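Local atomic coordinates of tubulin binding cofactor C (PDB entry 5AJ8), a protein that probably acts as a chaperone in the folding and assembly of tubulin, this piece being its C-terminal domain. Residues 95-107 / 113-125. The protein carries 1 engineered substitution. Residues are numbered along the deposited sequence; the frame is centred on the assembly and turned at random.
Sequences PYRCWVGLLSSCT and YATHAEWVSRVGE
The imidazole of H116 slots between the CA of R97, 3.5 Å from the ring centroid, and CD2 of L103 over the opposite face, a worked example of flat side chains fastening a helix to a long irregular loop. It also forms an offset edge-to-face pair with the Y96 ring, planes at 76°. Within this slot H116 NE2 donates to W99 O at 2.8 Å, nearly straight (166°) and in the imidazole plane, though it arrives well above the carbonyl plane. L102 N reaches the same atom from the other face, so two donors grip the carbonyl oxygen of W99, the central residue of an inverse gamma turn.

The indole of W119 is the second tight point. In L102, chi1 (175°) carries CG toward it and the chi2 turn lays CD1 3.5 Å over the centroid of the six-membered ring; Y113 CD2 lies over the other indole face. T107 CG2 closes the far end against W119 CZ3 and V123 CG2. At the indole edge one water accepts from W119 NE1 and Y113 N and is placed to donate to L103 O and S105 O, though more acceptors compete than it has protons. W78 of strand 73-79 backs H116 and V120 from the body of the parallel beta-helix.

Toward solvent the fit slackens: A114 and C106 add little, and the exposed guanidinium of R97 turns away to a salt bridge with E133. Direct bonding through NE2 implies that this nitrogen carries a proton, while the indole N-H is satisfied through water.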
loop_
_atom_site.group_PDB
_atom_site.type_symbol
_atom_site.label_atom_id
_atom_site.label_comp_id
_atom_site.label_asym_id
_atom_site.label_seq_id
_atom_site.Cartn_x
_atom_site.Cartn_y
_atom_site.Cartn_z
ATOM N N PRO A 95 3.159 6.900 5.708
ATOM C CA PRO A 95 1.891 6.473 6.281
ATOM C C PRO A 95 0.684 6.602 5.334
ATOM O O PRO A 95 0.597 7.538 4.507
ATOM C CB PRO A 95 1.732 7.437 7.444
ATOM C CG PRO A 95 2.271 8.728 6.895
ATOM C CD PRO A 95 3.480 8.296 6.078
ATOM N N TYR A 96 -0.252 5.678 5.510
ATOM C CA TYR A 96 -1.495 5.579 4.716
ATOM C C TYR A 96 -2.376 6.833 4.846
ATOM O O TYR A 96 -3.143 7.183 3.932
ATOM C CB TYR A 96 -2.250 4.342 5.207
ATOM C CG TYR A 96 -3.474 3.889 4.454
ATOM C CD1 TYR A 96 -3.405 3.526 3.111
ATOM C CD2 TYR A 96 -4.693 3.768 5.103
ATOM C CE1 TYR A 96 -4.507 3.056 2.437
ATOM C CE2 TYR A 96 -5.806 3.300 4.439
ATOM C CZ TYR A 96 -5.711 2.946 3.104
ATOM O OH TYR A 96 -6.814 2.472 2.446
ATOM N N ARG A 97 -2.262 7.500 5.982
ATOM C CA ARG A 97 -3.000 8.721 6.226
ATOM C C ARG A 97 -2.713 9.835 5.171
ATOM O O ARG A 97 -3.503 10.755 5.035
ATOM C CB ARG A 97 -2.755 9.228 7.658
ATOM C CG ARG A 97 -1.333 9.662 7.934
ATOM C CD ARG A 97 -1.139 10.127 9.373
ATOM N NE ARG A 97 0.273 10.407 9.625
ATOM C CZ ARG A 97 1.125 9.618 10.291
ATOM N NH1 ARG A 97 0.730 8.467 10.842
ATOM N NH2 ARG A 97 2.402 9.997 10.436
ATOM N N CYS A 98 -1.598 9.731 4.428
ATOM C CA CYS A 98 -1.350 10.641 3.300
ATOM C C CYS A 98 -2.408 10.533 2.206
ATOM O O CYS A 98 -2.525 11.438 1.388
ATOM C CB CYS A 98 0.044 10.403 2.682
ATOM S SG CYS A 98 1.356 10.787 3.863
ATOM N N TRP A 99 -3.147 9.423 2.137
ATOM C CA TRP A 99 -4.281 9.382 1.220
ATOM C C TRP A 99 -5.484 10.070 1.864
ATOM O O TRP A 99 -6.385 9.409 2.382
ATOM C CB TRP A 99 -4.615 7.956 0.759
ATOM C CG TRP A 99 -5.728 7.923 -0.260
ATOM C CD1 TRP A 99 -6.135 8.949 -1.077
ATOM C CD2 TRP A 99 -6.540 6.809 -0.594
ATOM N NE1 TRP A 99 -7.149 8.537 -1.890
ATOM C CE2 TRP A 99 -7.414 7.221 -1.619
ATOM C CE3 TRP A 99 -6.622 5.490 -0.127
ATOM C CZ2 TRP A 99 -8.359 6.365 -2.174
ATOM C CZ3 TRP A 99 -7.552 4.640 -0.705
ATOM C CH2 TRP A 99 -8.398 5.075 -1.702
ATOM N N VAL A 100 -5.450 11.402 1.843
ATOM C CA VAL A 100 -6.500 12.238 2.397
ATOM C C VAL A 100 -7.824 11.940 1.709
ATOM O O VAL A 100 -8.872 11.942 2.348
ATOM C CB VAL A 100 -6.169 13.749 2.279
ATOM C CG1 VAL A 100 -7.305 14.594 2.851
ATOM C CG2 VAL A 100 -4.869 14.090 3.021
ATOM N N GLY A 101 -7.789 11.645 0.417
ATOM C CA GLY A 101 -9.013 11.373 -0.359
ATOM C C GLY A 101 -9.817 10.141 0.021
ATOM O O GLY A 101 -10.983 10.030 -0.347
ATOM N N LEU A 102 -9.202 9.200 0.748
ATOM C CA LEU A 102 -9.919 8.059 1.294
ATOM C C LEU A 102 -11.124 8.528 2.118
ATOM O O LEU A 102 -12.213 7.931 2.088
ATOM C CB LEU A 102 -9.001 7.204 2.174
ATOM C CG LEU A 102 -9.678 6.029 2.893
ATOM C CD1 LEU A 102 -10.256 5.076 1.873
ATOM C CD2 LEU A 102 -8.752 5.300 3.871
ATOM N N LEU A 103 -10.912 9.605 2.867
ATOM C CA LEU A 103 -11.928 10.099 3.782
ATOM C C LEU A 103 -13.129 10.687 3.053
ATOM O O LEU A 103 -14.222 10.727 3.634
ATOM C CB LEU A 103 -11.321 11.093 4.757
ATOM C CG LEU A 103 -10.125 10.516 5.536
ATOM C CD1 LEU A 103 -9.618 11.552 6.528
ATOM C CD2 LEU A 103 -10.464 9.231 6.269
ATOM N N SER A 104 -12.966 11.040 1.772
ATOM C CA SER A 104 -14.098 11.466 0.903
ATOM C C SER A 104 -14.550 10.358 -0.053
ATOM O O SER A 104 -15.259 10.619 -1.034
ATOM C CB SER A 104 -13.700 12.688 0.079
ATOM O OG SER A 104 -13.204 13.705 0.917
ATOM N N SER A 105 -14.138 9.127 0.255
ATOM C CA SER A 105 -14.473 7.957 -0.533
ATOM C C SER A 105 -15.432 7.098 0.263
ATOM O O SER A 105 -15.676 7.349 1.438
ATOM C CB SER A 105 -13.204 7.159 -0.866
ATOM O OG SER A 105 -12.228 7.975 -1.510
ATOM N N CYS A 106 -15.964 6.063 -0.376
ATOM C CA CYS A 106 -16.850 5.129 0.305
ATOM C C CYS A 106 -16.568 3.680 -0.055
ATOM O O CYS A 106 -15.916 3.404 -1.045
ATOM C CB CYS A 106 -18.299 5.479 0.000
ATOM S SG CYS A 106 -18.820 5.213 -1.703
ATOM N N THR A 107 -17.068 2.751 0.771
ATOM C CA THR A 107 -16.947 1.335 0.476
ATOM C C THR A 107 -17.895 1.005 -0.666
ATOM O O THR A 107 -18.612 1.870 -1.167
ATOM C CB THR A 107 -17.264 0.431 1.688
ATOM O OG1 THR A 107 -18.633 0.580 2.058
ATOM C CG2 THR A 107 -16.376 0.762 2.873
ATOM N N TYR A 113 -16.127 6.615 6.525
ATOM C CA TYR A 113 -15.586 6.779 7.870
ATOM C C TYR A 113 -14.760 8.067 7.914
ATOM O O TYR A 113 -14.221 8.514 6.893
ATOM C CB TYR A 113 -14.775 5.544 8.294
ATOM C CG TYR A 113 -15.549 4.236 8.210
ATOM C CD1 TYR A 113 -16.418 3.842 9.212
ATOM C CD2 TYR A 113 -15.421 3.424 7.116
ATOM C CE1 TYR A 113 -17.147 2.662 9.113
ATOM C CE2 TYR A 113 -16.132 2.262 6.993
ATOM C CZ TYR A 113 -16.986 1.873 7.989
ATOM O OH TYR A 113 -17.690 0.703 7.833
ATOM N N ALA A 114 -14.680 8.673 9.092
ATOM C CA ALA A 114 -14.128 10.011 9.234
ATOM C C ALA A 114 -12.621 10.025 9.440
ATOM O O ALA A 114 -11.996 11.065 9.298
ATOM C CB ALA A 114 -14.811 10.715 10.399
ATOM N N THR A 115 -12.035 8.883 9.787
ATOM C CA THR A 115 -10.577 8.789 10.002
ATOM C C THR A 115 -9.992 7.519 9.367
ATOM O O THR A 115 -10.720 6.564 9.025
ATOM C CB THR A 115 -10.209 8.778 11.498
ATOM O OG1 THR A 115 -10.633 7.538 12.083
ATOM C CG2 THR A 115 -10.874 9.942 12.229
ATOM N N HIS A 116 -8.677 7.515 9.211
ATOM C CA HIS A 116 -8.023 6.380 8.613
ATOM C C HIS A 116 -8.050 5.195 9.566
ATOM O O HIS A 116 -8.239 4.066 9.136
ATOM C CB HIS A 116 -6.594 6.735 8.182
ATOM C CG HIS A 116 -6.533 7.665 7.015
ATOM N ND1 HIS A 116 -6.567 9.038 7.150
ATOM C CD2 HIS A 116 -6.432 7.423 5.684
ATOM C CE1 HIS A 116 -6.487 9.598 5.953
ATOM N NE2 HIS A 116 -6.402 8.639 5.050
ATOM N N ALA A 117 -7.908 5.450 10.863
ATOM C CA ALA A 117 -7.994 4.380 11.881
ATOM C C ALA A 117 -9.313 3.635 11.790
ATOM O O ALA A 117 -9.322 2.419 11.846
ATOM C CB ALA A 117 -7.802 4.935 13.294
ATOM N N GLU A 118 -10.415 4.367 11.621
ATOM C CA GLU A 118 -11.736 3.752 11.469
ATOM C C GLU A 118 -11.826 2.904 10.213
ATOM O O GLU A 118 -12.326 1.789 10.245
ATOM C CB GLU A 118 -12.834 4.834 11.421
ATOM C CG GLU A 118 -13.245 5.365 12.783
ATOM C CD GLU A 118 -14.137 6.592 12.679
ATOM O OE1 GLU A 118 -13.648 7.657 12.246
ATOM O OE2 GLU A 118 -15.334 6.478 13.016
ATOM N N TRP A 119 -11.362 3.449 9.096
ATOM C CA TRP A 119 -11.326 2.698 7.830
ATOM C C TRP A 119 -10.539 1.389 7.984
ATOM O O TRP A 119 -10.979 0.311 7.570
ATOM C CB TRP A 119 -10.644 3.523 6.727
ATOM C CG TRP A 119 -11.553 4.317 5.881
ATOM C CD1 TRP A 119 -11.901 5.621 6.041
ATOM C CD2 TRP A 119 -12.241 3.858 4.720
ATOM N NE1 TRP A 119 -12.776 6.001 5.053
ATOM C CE2 TRP A 119 -12.995 4.936 4.226
ATOM C CE3 TRP A 119 -12.315 2.629 4.067
ATOM C CZ2 TRP A 119 -13.782 4.832 3.090
ATOM C CZ3 TRP A 119 -13.103 2.525 2.950
ATOM C CH2 TRP A 119 -13.829 3.609 2.473
ATOM N N VAL A 120 -9.361 1.500 8.581
ATOM C CA VAL A 120 -8.475 0.359 8.716
ATOM C C VAL A 120 -9.045 -0.664 9.716
ATOM O O VAL A 120 -8.896 -1.864 9.519
ATOM C CB VAL A 120 -7.070 0.827 9.119
ATOM C CG1 VAL A 120 -6.202 -0.317 9.564
ATOM C CG2 VAL A 120 -6.412 1.571 7.948
ATOM N N SER A 121 -9.679 -0.182 10.777
ATOM C CA SER A 121 -10.311 -1.089 11.749
ATOM C C SER A 121 -11.554 -1.770 11.133
ATOM O O SER A 121 -11.668 -2.989 11.179
ATOM C CB SER A 121 -10.706 -0.321 13.015
ATOM O OG SER A 121 -11.551 -1.094 13.833
ATOM N N ARG A 122 -12.463 -0.976 10.550
ATOM C CA ARG A 122 -13.770 -1.488 10.121
ATOM C C ARG A 122 -13.714 -2.221 8.773
ATOM O O ARG A 122 -14.316 -3.270 8.642
ATOM C CB ARG A 122 -14.803 -0.370 10.070
ATOM C CG ARG A 122 -14.948 0.455 11.345
ATOM C CD ARG A 122 -15.572 -0.357 12.449
ATOM N NE ARG A 122 -16.950 -0.693 12.121
ATOM C CZ ARG A 122 -18.027 -0.032 12.550
ATOM N NH1 ARG A 122 -17.908 1.022 13.344
ATOM N NH2 ARG A 122 -19.236 -0.427 12.173
ATOM N N VAL A 123 -12.963 -1.704 7.794
ATOM C CA VAL A 123 -12.842 -2.346 6.476
ATOM C C VAL A 123 -11.627 -3.278 6.432
ATOM O O VAL A 123 -11.727 -4.391 5.917
ATOM C CB VAL A 123 -12.790 -1.294 5.339
ATOM C CG1 VAL A 123 -12.765 -1.951 3.961
ATOM C CG2 VAL A 123 -13.988 -0.361 5.446
ATOM N N GLY A 124 -10.490 -2.837 6.993
ATOM C CA GLY A 124 -9.270 -3.639 7.019
ATOM C C GLY A 124 -9.214 -4.743 8.057
ATOM O O GLY A 124 -8.372 -5.650 7.976
ATOM N N GLU A 125 -10.070 -4.654 9.057
ATOM C CA GLU A 125 -10.099 -5.620 10.153
ATOM C C GLU A 125 -8.781 -5.691 10.930
ATOM O O GLU A 125 -8.366 -6.759 11.349
ATOM C CB GLU A 125 -10.520 -7.012 9.653
ATOM C CG GLU A 125 -11.940 -7.038 9.071
ATOM C CD GLU A 125 -12.299 -8.342 8.365
ATOM O OE1 GLU A 125 -11.526 -9.327 8.409
ATOM O OE2 GLU A 125 -13.380 -8.395 7.763
HETATM O O HOH W 1 -15.076 7.963 4.038
#